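Local atomic coordinates of acyl-CoA dehydrogenase domain protein Tcur3483 (Thermomonospora curvata, PDB entry 6WY9), a protein that binds the flavin FAD and probably acts as an acyl-CoA dehydrogenase-type oxidoreductase on CH-CH groups. Residues G180-D185 and V227-Y232. Numbering follows the deposited sequence.
Sequences GANTAD and VVTATY
Ala181 and Thr229 bring the two backbones to their nearest approach, 6.5 Å between CA atoms, where the loop 180-185 passes the strand residues 227-232. The loop makes a type I beta turn, closed by Thr183 N to Gly180 O at 2.9 Å, and no direct hydrogen bond spans the two segments. Instead one water connects them: it accepts from Gly180 N (2.9 Å) and donates to Asn182 OD1 (2.8 Å) and to Val227 O (2.7 Å). Asn182 CG sits between its own backbone N and carbonyl carbon (chi1 54°), which helps bring OD1 to this water, while ND2 bonds to Gly58 O. The strand belongs to the antiparallel sheet of the acyl-CoA dehydrogenase middle domain, and the loop leads from its neighbour, strand 168-176, to strand 186-192 of the other sheet. Thr229 and Thr231 both point toward the loop, and Ala181 CB rests against Thr229 OG1 at 3.3 Å and Thr231 CG2, also 3.3 Å, tight for two carbons. Thr229 OG1 hydrogen-bonds to Thr178 O, and Thr231 OG1 to Tyr233 OH and Thr178 OG1. Thr229 CG2 lies 4.0 Å from Asn182 OD1, and Val228, pointing away from the loop, touches the bound reduced flavin.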
loop_
_atom_site.group_PDB
_atom_site.type_symbol
_atom_site.label_atom_id
_atom_site.label_comp_id
_atom_site.label_asym_id
_atom_site.label_seq_id
_atom_site.Cartn_x
_atom_site.Cartn_y
_atom_site.Cartn_z
ATOM N N GLY A 180 -21.983 -6.236 -25.601
ATOM C CA GLY A 180 -22.390 -5.920 -26.947
ATOM C C GLY A 180 -23.250 -6.978 -27.625
ATOM O O GLY A 180 -23.589 -6.802 -28.799
ATOM N N ALA A 181 -23.600 -8.077 -26.955
ATOM C CA ALA A 181 -24.328 -9.115 -27.682
ATOM C C ALA A 181 -25.649 -8.583 -28.228
ATOM O O ALA A 181 -26.131 -9.076 -29.247
ATOM C CB ALA A 181 -24.576 -10.349 -26.811
ATOM N N ASN A 182 -26.245 -7.587 -27.560
ATOM C CA ASN A 182 -27.506 -6.989 -28.002
ATOM C C ASN A 182 -27.352 -6.131 -29.255
ATOM O O ASN A 182 -28.354 -5.853 -29.928
ATOM C CB ASN A 182 -28.110 -6.137 -26.873
ATOM C CG ASN A 182 -27.124 -5.074 -26.325
ATOM O OD1 ASN A 182 -25.940 -5.341 -26.129
ATOM N ND2 ASN A 182 -27.626 -3.871 -26.081
ATOM N N THR A 183 -26.128 -5.694 -29.579
ATOM C CA THR A 183 -25.887 -4.837 -30.740
ATOM C C THR A 183 -24.983 -5.473 -31.777
ATOM O O THR A 183 -24.785 -4.878 -32.833
ATOM C CB THR A 183 -25.263 -3.481 -30.320
ATOM O OG1 THR A 183 -23.969 -3.681 -29.729
ATOM C CG2 THR A 183 -26.147 -2.766 -29.320
ATOM N N ALA A 184 -24.422 -6.644 -31.504
ATOM C CA ALA A 184 -23.512 -7.321 -32.413
ATOM C C ALA A 184 -24.279 -8.125 -33.470
ATOM O O ALA A 184 -25.450 -8.474 -33.297
ATOM C CB ALA A 184 -22.572 -8.254 -31.641
ATOM N N ASP A 185 -23.584 -8.413 -34.574
ATOM C CA ASP A 185 -24.068 -9.311 -35.614
ATOM C C ASP A 185 -23.573 -10.740 -35.453
ATOM O O ASP A 185 -24.186 -11.655 -36.019
ATOM C CB ASP A 185 -23.629 -8.819 -36.993
ATOM C CG ASP A 185 -23.971 -7.374 -37.225
ATOM O OD1 ASP A 185 -25.170 -7.035 -37.252
ATOM O OD2 ASP A 185 -23.032 -6.573 -37.359
ATOM N N VAL A 227 -24.656 -1.671 -19.765
ATOM C CA VAL A 227 -25.503 -2.847 -19.900
ATOM C C VAL A 227 -24.702 -3.885 -20.682
ATOM O O VAL A 227 -24.263 -3.613 -21.802
ATOM C CB VAL A 227 -26.830 -2.518 -20.597
ATOM C CG1 VAL A 227 -27.662 -3.778 -20.768
ATOM C CG2 VAL A 227 -27.615 -1.467 -19.791
ATOM N N VAL A 228 -24.468 -5.052 -20.077
ATOM C CA VAL A 228 -23.948 -6.203 -20.817
ATOM C C VAL A 228 -25.084 -7.228 -20.864
ATOM O O VAL A 228 -26.242 -6.856 -20.655
ATOM C CB VAL A 228 -22.634 -6.722 -20.194
ATOM C CG1 VAL A 228 -21.545 -5.610 -20.266
ATOM C CG2 VAL A 228 -22.840 -7.154 -18.741
ATOM N N THR A 229 -24.809 -8.503 -21.162
ATOM C CA THR A 229 -25.889 -9.469 -21.357
ATOM C C THR A 229 -25.492 -10.838 -20.830
ATOM O O THR A 229 -24.325 -11.114 -20.538
ATOM C CB THR A 229 -26.284 -9.634 -22.842
ATOM O OG1 THR A 229 -25.239 -10.339 -23.534
ATOM C CG2 THR A 229 -26.496 -8.273 -23.512
ATOM N N ALA A 230 -26.497 -11.684 -20.682
ATOM C CA ALA A 230 -26.313 -13.123 -20.749
ATOM C C ALA A 230 -26.788 -13.539 -22.139
ATOM O O ALA A 230 -27.708 -12.936 -22.685
ATOM C CB ALA A 230 -27.109 -13.852 -19.654
ATOM N N THR A 231 -26.135 -14.527 -22.736
ATOM C CA THR A 231 -26.587 -15.028 -24.018
ATOM C C THR A 231 -26.870 -16.510 -23.873
ATOM O O THR A 231 -26.264 -17.188 -23.035
ATOM C CB THR A 231 -25.565 -14.753 -25.142
ATOM O OG1 THR A 231 -24.249 -15.187 -24.743
ATOM C CG2 THR A 231 -25.541 -13.231 -25.486
ATOM N N TYR A 232 -27.837 -16.985 -24.655
ATOM C CA TYR A 232 -28.341 -18.353 -24.590
ATOM C C TYR A 232 -28.327 -18.972 -25.978
ATOM O O TYR A 232 -28.671 -18.307 -26.959
ATOM C CB TYR A 232 -29.780 -18.400 -24.005
ATOM C CG TYR A 232 -29.829 -17.724 -22.657
ATOM C CD1 TYR A 232 -29.487 -18.417 -21.502
ATOM C CD2 TYR A 232 -30.161 -16.376 -22.541
ATOM C CE1 TYR A 232 -29.490 -17.796 -20.268
ATOM C CE2 TYR A 232 -30.172 -15.741 -21.291
ATOM C CZ TYR A 232 -29.835 -16.460 -20.167
ATOM O OH TYR A 232 -29.831 -15.864 -18.922
HETATM O O HOH W 1 -24.159 -5.192 -23.993
#